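Local structure of nigritoxine (Vibrio nigripulchritudo, 5M41) at residues A[325-330]-A[348-353]; A[331-336]-A[341-346]; A[367-372]-A[387-392]. The protein is a bacterial toxin active against crustaceans and insects, with a new fold and a mode of action that is not established. All coordinates share one frame; numbering follows the deposited sequence.

Interaction 1 of 3, residues A[325-330]-A[348-353]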
loop_
_atom_site.group_PDB
_atom_site.type_symbol
_atom_site.label_atom_id
_atom_site.label_comp_id
_atom_site.label_asym_id
_atom_site.label_seq_id
_atom_site.Cartn_x
_atom_site.Cartn_y
_atom_site.Cartn_z
ATOM N N PRO A 325 13.960 14.357 11.240
ATOM C CA PRO A 325 14.372 14.283 9.839
ATOM C C PRO A 325 14.926 12.929 9.407
ATOM O O PRO A 325 14.610 12.479 8.307
ATOM C CB PRO A 325 15.452 15.351 9.743
ATOM C CG PRO A 325 15.001 16.402 10.717
ATOM C CD PRO A 325 14.248 15.690 11.813
ATOM N N LEU A 326 15.718 12.285 10.264
ATOM C CA LEU A 326 16.381 11.026 9.898
ATOM C C LEU A 326 15.632 9.737 10.260
ATOM O O LEU A 326 16.071 8.655 9.890
ATOM C CB LEU A 326 17.813 10.987 10.456
ATOM C CG LEU A 326 18.777 12.082 9.980
ATOM C CD1 LEU A 326 20.097 12.030 10.752
ATOM C CD2 LEU A 326 19.040 11.980 8.485
ATOM N N ASP A 327 14.518 9.860 10.982
ATOM C CA ASP A 327 13.644 8.731 11.299
ATOM C C ASP A 327 13.075 8.123 10.035
ATOM O O ASP A 327 12.599 8.860 9.149
ATOM C CB ASP A 327 12.433 9.200 12.129
ATOM C CG ASP A 327 12.769 9.481 13.581
ATOM O OD1 ASP A 327 13.754 8.917 14.075
ATOM O OD2 ASP A 327 12.013 10.251 14.225
ATOM N N VAL A 328 13.067 6.791 9.973
ATOM C CA VAL A 328 12.446 6.089 8.862
ATOM C C VAL A 328 10.944 6.015 9.095
ATOM O O VAL A 328 10.478 5.631 10.168
ATOM C CB VAL A 328 13.057 4.681 8.662
ATOM C CG1 VAL A 328 12.255 3.889 7.635
ATOM C CG2 VAL A 328 14.515 4.794 8.189
ATOM N N ILE A 329 10.176 6.420 8.096
ATOM C CA ILE A 329 8.744 6.450 8.201
ATOM C C ILE A 329 8.127 5.729 7.001
ATOM O O ILE A 329 8.766 5.583 5.955
ATOM C CB ILE A 329 8.186 7.892 8.342
ATOM C CG1 ILE A 329 8.532 8.761 7.144
ATOM C CG2 ILE A 329 8.702 8.570 9.622
ATOM C CD1 ILE A 329 7.671 10.017 7.057
ATOM N N SER A 330 6.907 5.250 7.180
ATOM C CA SER A 330 6.130 4.715 6.096
ATOM C C SER A 330 4.990 5.702 5.904
ATOM O O SER A 330 4.177 5.900 6.822
ATOM C CB SER A 330 5.581 3.343 6.467
ATOM O OG SER A 330 4.610 2.913 5.520
ATOM N N VAL A 348 8.962 3.596 12.122
ATOM C CA VAL A 348 9.428 2.224 12.160
ATOM C C VAL A 348 9.604 1.805 13.608
ATOM O O VAL A 348 10.020 2.614 14.442
ATOM C CB VAL A 348 10.730 2.015 11.308
ATOM C CG1 VAL A 348 11.947 2.688 11.935
ATOM C CG2 VAL A 348 10.985 0.540 11.078
ATOM N N SER A 349 9.229 0.572 13.929
ATOM C CA SER A 349 9.517 0.080 15.248
ATOM C C SER A 349 11.017 -0.167 15.393
ATOM O O SER A 349 11.599 -0.897 14.607
ATOM C CB SER A 349 8.752 -1.195 15.550
ATOM O OG SER A 349 9.284 -1.722 16.752
ATOM N N LYS A 350 11.632 0.454 16.393
ATOM C CA LYS A 350 13.030 0.183 16.751
ATOM C C LYS A 350 13.277 -1.289 17.119
ATOM O O LYS A 350 14.391 -1.794 16.957
ATOM C CB LYS A 350 13.500 1.155 17.845
ATOM C CG LYS A 350 14.034 2.466 17.263
ATOM C CD LYS A 350 13.268 3.700 17.733
ATOM C CE LYS A 350 13.442 4.849 16.740
ATOM N NZ LYS A 350 12.529 6.006 16.985
ATOM N N ASN A 351 12.223 -1.971 17.568
ATOM C CA ASN A 351 12.216 -3.422 17.733
ATOM C C ASN A 351 12.417 -4.271 16.455
ATOM O O ASN A 351 12.777 -5.452 16.534
ATOM C CB ASN A 351 10.908 -3.834 18.388
ATOM C CG ASN A 351 11.087 -4.957 19.378
ATOM O OD1 ASN A 351 12.086 -5.005 20.096
ATOM N ND2 ASN A 351 10.113 -5.863 19.433
ATOM N N LEU A 352 12.190 -3.674 15.283
ATOM C CA LEU A 352 12.242 -4.403 14.008
ATOM C C LEU A 352 13.632 -4.938 13.653
ATOM O O LEU A 352 13.758 -6.048 13.157
ATOM C CB LEU A 352 11.737 -3.508 12.866
ATOM C CG LEU A 352 11.699 -4.083 11.451
ATOM C CD1 LEU A 352 10.682 -5.202 11.379
ATOM C CD2 LEU A 352 11.363 -3.014 10.415
ATOM N N GLY A 353 14.662 -4.129 13.898
ATOM C CA GLY A 353 16.031 -4.405 13.436
ATOM C C GLY A 353 16.584 -3.177 12.722
ATOM O O GLY A 353 16.054 -2.079 12.886
#

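Interaction 2 of 3, residues A[331-336]-A[341-346]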
loop_
_atom_site.group_PDB
_atom_site.type_symbol
_atom_site.label_atom_id
_atom_site.label_comp_id
_atom_site.label_asym_id
_atom_site.label_seq_id
_atom_site.Cartn_x
_atom_site.Cartn_y
_atom_site.Cartn_z
ATOM N N LEU A 331 4.953 6.357 4.749
ATOM C CA LEU A 331 3.778 7.126 4.398
ATOM C C LEU A 331 2.850 6.190 3.631
ATOM O O LEU A 331 3.127 5.823 2.475
ATOM C CB LEU A 331 4.144 8.381 3.598
ATOM C CG LEU A 331 3.071 9.118 2.783
ATOM C CD1 LEU A 331 1.943 9.652 3.648
ATOM C CD2 LEU A 331 3.718 10.256 2.017
ATOM N N SER A 332 1.764 5.790 4.282
ATOM C CA SER A 332 0.795 4.877 3.687
ATOM C C SER A 332 -0.263 5.657 2.949
ATOM O O SER A 332 -0.831 6.583 3.497
ATOM C CB SER A 332 0.092 4.028 4.760
ATOM O OG SER A 332 0.973 3.073 5.327
ATOM N N LEU A 333 -0.527 5.272 1.708
ATOM C CA LEU A 333 -1.651 5.799 0.974
ATOM C C LEU A 333 -2.527 4.596 0.717
ATOM O O LEU A 333 -2.192 3.719 -0.097
ATOM C CB LEU A 333 -1.171 6.467 -0.308
ATOM C CG LEU A 333 -0.209 7.645 -0.090
ATOM C CD1 LEU A 333 0.463 8.020 -1.395
ATOM C CD2 LEU A 333 -0.945 8.846 0.497
ATOM N N ALA A 334 -3.623 4.529 1.466
ATOM C CA ALA A 334 -4.474 3.351 1.490
ATOM C C ALA A 334 -5.832 3.712 0.961
ATOM O O ALA A 334 -6.456 4.644 1.448
ATOM C CB ALA A 334 -4.599 2.814 2.906
ATOM N N ALA A 335 -6.292 2.965 -0.037
ATOM C CA ALA A 335 -7.651 3.093 -0.516
ATOM C C ALA A 335 -8.624 2.754 0.613
ATOM O O ALA A 335 -8.311 1.969 1.529
ATOM C CB ALA A 335 -7.884 2.188 -1.699
ATOM N N ILE A 336 -9.789 3.380 0.546
ATOM C CA ILE A 336 -10.842 3.236 1.551
ATOM C C ILE A 336 -12.170 3.011 0.796
ATOM O O ILE A 336 -12.423 3.682 -0.198
ATOM C CB ILE A 336 -10.905 4.513 2.446
ATOM C CG1 ILE A 336 -9.667 4.626 3.378
ATOM C CG2 ILE A 336 -12.198 4.592 3.245
ATOM C CD1 ILE A 336 -9.475 3.463 4.352
ATOM N N ILE A 341 -9.211 7.710 -0.159
ATOM C CA ILE A 341 -7.835 7.326 0.176
ATOM C C ILE A 341 -7.475 7.979 1.500
ATOM O O ILE A 341 -7.751 9.150 1.706
ATOM C CB ILE A 341 -6.801 7.790 -0.881
ATOM C CG1 ILE A 341 -6.911 6.934 -2.129
ATOM C CG2 ILE A 341 -5.373 7.604 -0.357
ATOM C CD1 ILE A 341 -5.913 7.305 -3.214
ATOM N N VAL A 342 -6.878 7.210 2.404
ATOM C CA VAL A 342 -6.349 7.780 3.633
ATOM C C VAL A 342 -4.818 7.864 3.534
ATOM O O VAL A 342 -4.168 6.916 3.072
ATOM C CB VAL A 342 -6.833 7.005 4.890
ATOM C CG1 VAL A 342 -6.278 5.589 4.931
ATOM C CG2 VAL A 342 -6.505 7.764 6.173
ATOM N N ALA A 343 -4.259 9.013 3.910
ATOM C CA ALA A 343 -2.817 9.126 4.123
ATOM C C ALA A 343 -2.582 9.018 5.616
ATOM O O ALA A 343 -3.320 9.618 6.413
ATOM C CB ALA A 343 -2.282 10.451 3.610
ATOM N N LYS A 344 -1.567 8.246 5.985
ATOM C CA LYS A 344 -1.224 8.026 7.369
ATOM C C LYS A 344 0.253 7.685 7.460
ATOM O O LYS A 344 0.736 6.852 6.689
ATOM C CB LYS A 344 -2.057 6.860 7.923
ATOM C CG LYS A 344 -2.022 6.714 9.433
ATOM C CD LYS A 344 -3.255 5.968 9.969
ATOM C CE LYS A 344 -3.304 5.993 11.507
ATOM N NZ LYS A 344 -4.729 5.953 12.008
ATOM N N LEU A 345 0.952 8.308 8.412
ATOM C CA LEU A 345 2.379 8.089 8.642
ATOM C C LEU A 345 2.544 7.089 9.760
ATOM O O LEU A 345 1.754 7.099 10.721
ATOM C CB LEU A 345 3.068 9.379 9.102
ATOM C CG LEU A 345 3.002 10.541 8.127
ATOM C CD1 LEU A 345 3.496 11.805 8.812
ATOM C CD2 LEU A 345 3.823 10.231 6.877
ATOM N N SER A 346 3.565 6.236 9.630
ATOM C CA SER A 346 3.973 5.345 10.693
ATOM C C SER A 346 5.464 5.516 10.851
ATOM O O SER A 346 6.174 5.739 9.878
ATOM C CB SER A 346 3.691 3.885 10.351
ATOM O OG SER A 346 2.308 3.603 10.209
HETATM O O HOH W 1 2.119 3.909 7.498
#

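Interaction 3 of 3, residues A[367-372]-A[387-392]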
loop_
_atom_site.group_PDB
_atom_site.type_symbol
_atom_site.label_atom_id
_atom_site.label_comp_id
_atom_site.label_asym_id
_atom_site.label_seq_id
_atom_site.Cartn_x
_atom_site.Cartn_y
_atom_site.Cartn_z
ATOM N N VAL A 367 -0.360 1.796 -1.460
ATOM C CA VAL A 367 1.094 1.810 -1.456
ATOM C C VAL A 367 1.640 2.478 -0.204
ATOM O O VAL A 367 0.994 3.342 0.384
ATOM C CB VAL A 367 1.713 2.496 -2.709
ATOM C CG1 VAL A 367 1.108 1.905 -3.978
ATOM C CG2 VAL A 367 1.480 3.999 -2.670
ATOM N N ASP A 368 2.829 2.045 0.204
ATOM C CA ASP A 368 3.565 2.735 1.252
ATOM C C ASP A 368 4.856 3.298 0.649
ATOM O O ASP A 368 5.568 2.600 -0.067
ATOM C CB ASP A 368 3.946 1.762 2.359
ATOM C CG ASP A 368 2.738 1.056 2.979
ATOM O OD1 ASP A 368 1.686 1.701 3.251
ATOM O OD2 ASP A 368 2.863 -0.168 3.236
ATOM N N ILE A 369 5.155 4.542 0.972
ATOM C CA ILE A 369 6.400 5.184 0.560
ATOM C C ILE A 369 7.296 5.237 1.795
ATOM O O ILE A 369 6.939 5.865 2.806
ATOM C CB ILE A 369 6.126 6.593 -0.014
ATOM C CG1 ILE A 369 5.131 6.496 -1.197
ATOM C CG2 ILE A 369 7.448 7.259 -0.428
ATOM C CD1 ILE A 369 4.468 7.808 -1.621
ATOM N N VAL A 370 8.413 4.514 1.747
ATOM C CA VAL A 370 9.282 4.319 2.940
ATOM C C VAL A 370 10.673 4.947 2.738
ATOM O O VAL A 370 11.337 4.686 1.748
ATOM C CB VAL A 370 9.428 2.822 3.273
ATOM C CG1 VAL A 370 10.419 2.596 4.428
ATOM C CG2 VAL A 370 8.062 2.221 3.617
ATOM N N GLY A 371 11.081 5.800 3.663
ATOM C CA GLY A 371 12.413 6.395 3.681
ATOM C C GLY A 371 12.478 7.306 4.886
ATOM O O GLY A 371 11.542 7.334 5.682
ATOM N N SER A 372 13.551 8.081 5.032
ATOM C CA SER A 372 13.581 9.007 6.147
ATOM C C SER A 372 12.550 10.102 5.895
ATOM O O SER A 372 12.227 10.387 4.738
ATOM C CB SER A 372 14.981 9.595 6.354
ATOM O OG SER A 372 15.172 10.723 5.530
ATOM N N ASP A 387 4.110 9.719 -10.277
ATOM C CA ASP A 387 3.604 8.603 -11.092
ATOM C C ASP A 387 2.942 7.554 -10.200
ATOM O O ASP A 387 1.929 6.967 -10.558
ATOM C CB ASP A 387 4.713 7.942 -11.922
ATOM C CG ASP A 387 5.253 8.853 -13.041
ATOM O OD1 ASP A 387 4.583 9.841 -13.412
ATOM O OD2 ASP A 387 6.352 8.563 -13.563
ATOM N N ILE A 388 3.527 7.324 -9.040
ATOM C CA ILE A 388 2.992 6.330 -8.104
ATOM C C ILE A 388 1.638 6.765 -7.571
ATOM O O ILE A 388 0.681 5.985 -7.585
ATOM C CB ILE A 388 3.978 6.051 -6.956
ATOM C CG1 ILE A 388 5.135 5.201 -7.484
ATOM C CG2 ILE A 388 3.255 5.386 -5.772
ATOM C CD1 ILE A 388 6.393 5.246 -6.649
ATOM N N ILE A 389 1.552 8.018 -7.138
ATOM C CA ILE A 389 0.311 8.494 -6.539
ATOM C C ILE A 389 -0.796 8.693 -7.587
ATOM O O ILE A 389 -1.955 8.361 -7.318
ATOM C CB ILE A 389 0.554 9.704 -5.620
ATOM C CG1 ILE A 389 1.502 9.277 -4.471
ATOM C CG2 ILE A 389 -0.775 10.268 -5.115
ATOM C CD1 ILE A 389 2.141 10.414 -3.680
ATOM N N ASN A 390 -0.446 9.180 -8.783
ATOM C CA ASN A 390 -1.398 9.207 -9.917
ATOM C C ASN A 390 -1.949 7.806 -10.211
ATOM O O ASN A 390 -3.158 7.619 -10.319
ATOM C CB ASN A 390 -0.774 9.789 -11.197
ATOM C CG ASN A 390 -0.552 11.298 -11.122
ATOM O OD1 ASN A 390 -0.955 11.966 -10.169
ATOM N ND2 ASN A 390 0.093 11.839 -12.140
ATOM N N GLY A 391 -1.063 6.822 -10.323
ATOM C CA GLY A 391 -1.494 5.449 -10.587
ATOM C C GLY A 391 -2.471 4.949 -9.528
ATOM O O GLY A 391 -3.542 4.434 -9.847
ATOM N N LEU A 392 -2.105 5.100 -8.264
ATOM C CA LEU A 392 -2.955 4.631 -7.179
ATOM C C LEU A 392 -4.318 5.318 -7.167
ATOM O O LEU A 392 -5.361 4.657 -7.023
ATOM C CB LEU A 392 -2.256 4.781 -5.810
ATOM C CG LEU A 392 -3.113 4.406 -4.587
ATOM C CD1 LEU A 392 -3.616 2.967 -4.645
ATOM C CD2 LEU A 392 -2.354 4.662 -3.292
#

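Interaction 1 of 3, residues A[325-330]-A[348-353]
With chi1 at 70°, the CG1 methyl of Val-348 sits between its own backbone N and carbonyl carbon, and from there it turns to the start of strand 328-336. It lies 3.7 Å from the carbonyl O of Val-328 and 4.0 Å from the CB of that residue. Val-328 has CG1 anti to its own N (chi1 172°), and it meets the neighbour with its branch point and not with either methyl. Beside this small apolar touch runs one backbone hydrogen bond, from Val-348 N to Val-328 O at 3.2 Å, with an angle of 152° at the hydrogen. Farther out, the long side chain of Lys-350 brings NZ toward Asp-327, stopping 4.3 Å from its OD1. That is beyond a salt bridge, so the attraction is probably modest; the other carboxylate oxygen, OD2, accepts a hydrogen bond from Asp-324 N. The contact lies at the open end of the hairpin 328-336/340-348, where the two chains part. Trp-286 of strand 286-288 packs on Val-348, while Val-370 of strand 366-370 touches Val-328, and Ile-329 reaches Leu-376 on helix 373-382.

Interaction 2 of 3, residues A[331-336]-A[341-346]
Four backbone hydrogen bonds join Ser-332 and Ala-334 to Lys-344 and Val-342. Ala-334 N points almost straight at Val-342 O (2.9 Å, 174° at the hydrogen), and Val-342 N returns a bond of 2.8 Å to Ala-334 O. In the other hydrogen-bonded pair Ser-332 N gives to Lys-344 O at 2.8 Å, and Lys-344 N gives to Ser-332 O. A water donates to Ser-332 OG at 2.6 Å and is hydrogen-bonded to Ser-346 OG, tying the two strands together through their side chains. Ser-332 OG is also hydrogen-bonded to Asp-368, and Lys-344 NZ to Gln-292 OE1. On the face of Ser-332 and Lys-344, Val-342 CG1 fits against Ala-334 CB (3.8 Å), and it also touches Ile-336 CG1 (3.9 Å); its chi1 of 66° turns that methyl to the partner strand. The opposite face carries the apolar side chains Leu-331, Leu-333, Ala-335, Ile-341, Ala-343 and Leu-345 from these two strands. There the side chains of Leu-345 and Leu-331 cross obliquely, CD2 of the first 3.8 Å from CB of the second, and Leu-333 CD2 rests on Ala-343 CB at 3.7 Å. Helices 302-319 and 386-396 cover this side, whereas Phe-446 and Phe-447 of helix 444-457 pack on Ala-334 on the other, Phe-446 also on Ser-332. The alternating hydrogen-bonded and non-hydrogen-bonded pairs and the 157° between strand directions are those of a twisted antiparallel pair, which the short turn joining strands 328-336 and 340-348 makes a beta hairpin, here inside a larger antiparallel sheet.

Interaction 3 of 3, residues A[367-372]-A[387-392]
Val-367 and Ile-388 meet methyl to methyl, their CG2 atoms 3.8 Å apart, the two side chains slanting across each other. The same CG2 of Val-367 also faces CD2 of Leu-392 at 3.9 Å, here tip to tip, so one valine methyl touches side chains a helical turn apart. Its chi1 of -51° puts CG2 between the backbone N and the carbonyl carbon and directs it to the helix. Two residues farther along the strand, Ile-369 extends its CD1 to within 4.1 Å of Ile-389 CD1, and these side chains cross nearly at right angles. Ile-389 leaves its helix less directly than Ile-388 and Leu-392 do, and its CD1 end makes up the difference. Behind the side chains, strand 367-370 and helix 387-392 run almost antiparallel, 165° between directions, with axes 10.4 Å apart. The strand is held in its sheet by backbone hydrogen bonds between Val-367 and Leu-333 and between Ile-369 and Leu-331. Helix 406-415 adds Ile-409 and Ile-413 against Val-367, and Ile-389 also packs on Val-306 and Ile-307 of helix 302-319. No hydrogen bond passes between the two segments: the contact consists entirely of buried branched aliphatic groups, which is consistent with shape fit and exclusion of water, not polar bonds, holding them together.

How the interactions relate
The three contacts follow strand 328-336 and its neighbours. Interaction 2 is nested along the chain within the loop that interaction 1 closes, their centres about 17 Å apart, and Ser-330 N to Ser-346 O (2.8 Å) continues the pairing between them. Strand 366-370 lies along the other edge of strand 328-336, which links interaction 3 to both: Ile-329 N is 2.9 Å from Gly-371 O, and Leu-333 N is 2.8 Å from Val-367 O. Interactions 2 and 3 also meet at Ser-332 OG and Asp-368 OD1 (2.6 Å), and Leu-333 CD1 lies 3.5 Å from Ile-389 CG1. The magnesium ion, bound by Val-189, Glu-192 and Asp-195, takes no part in any of them.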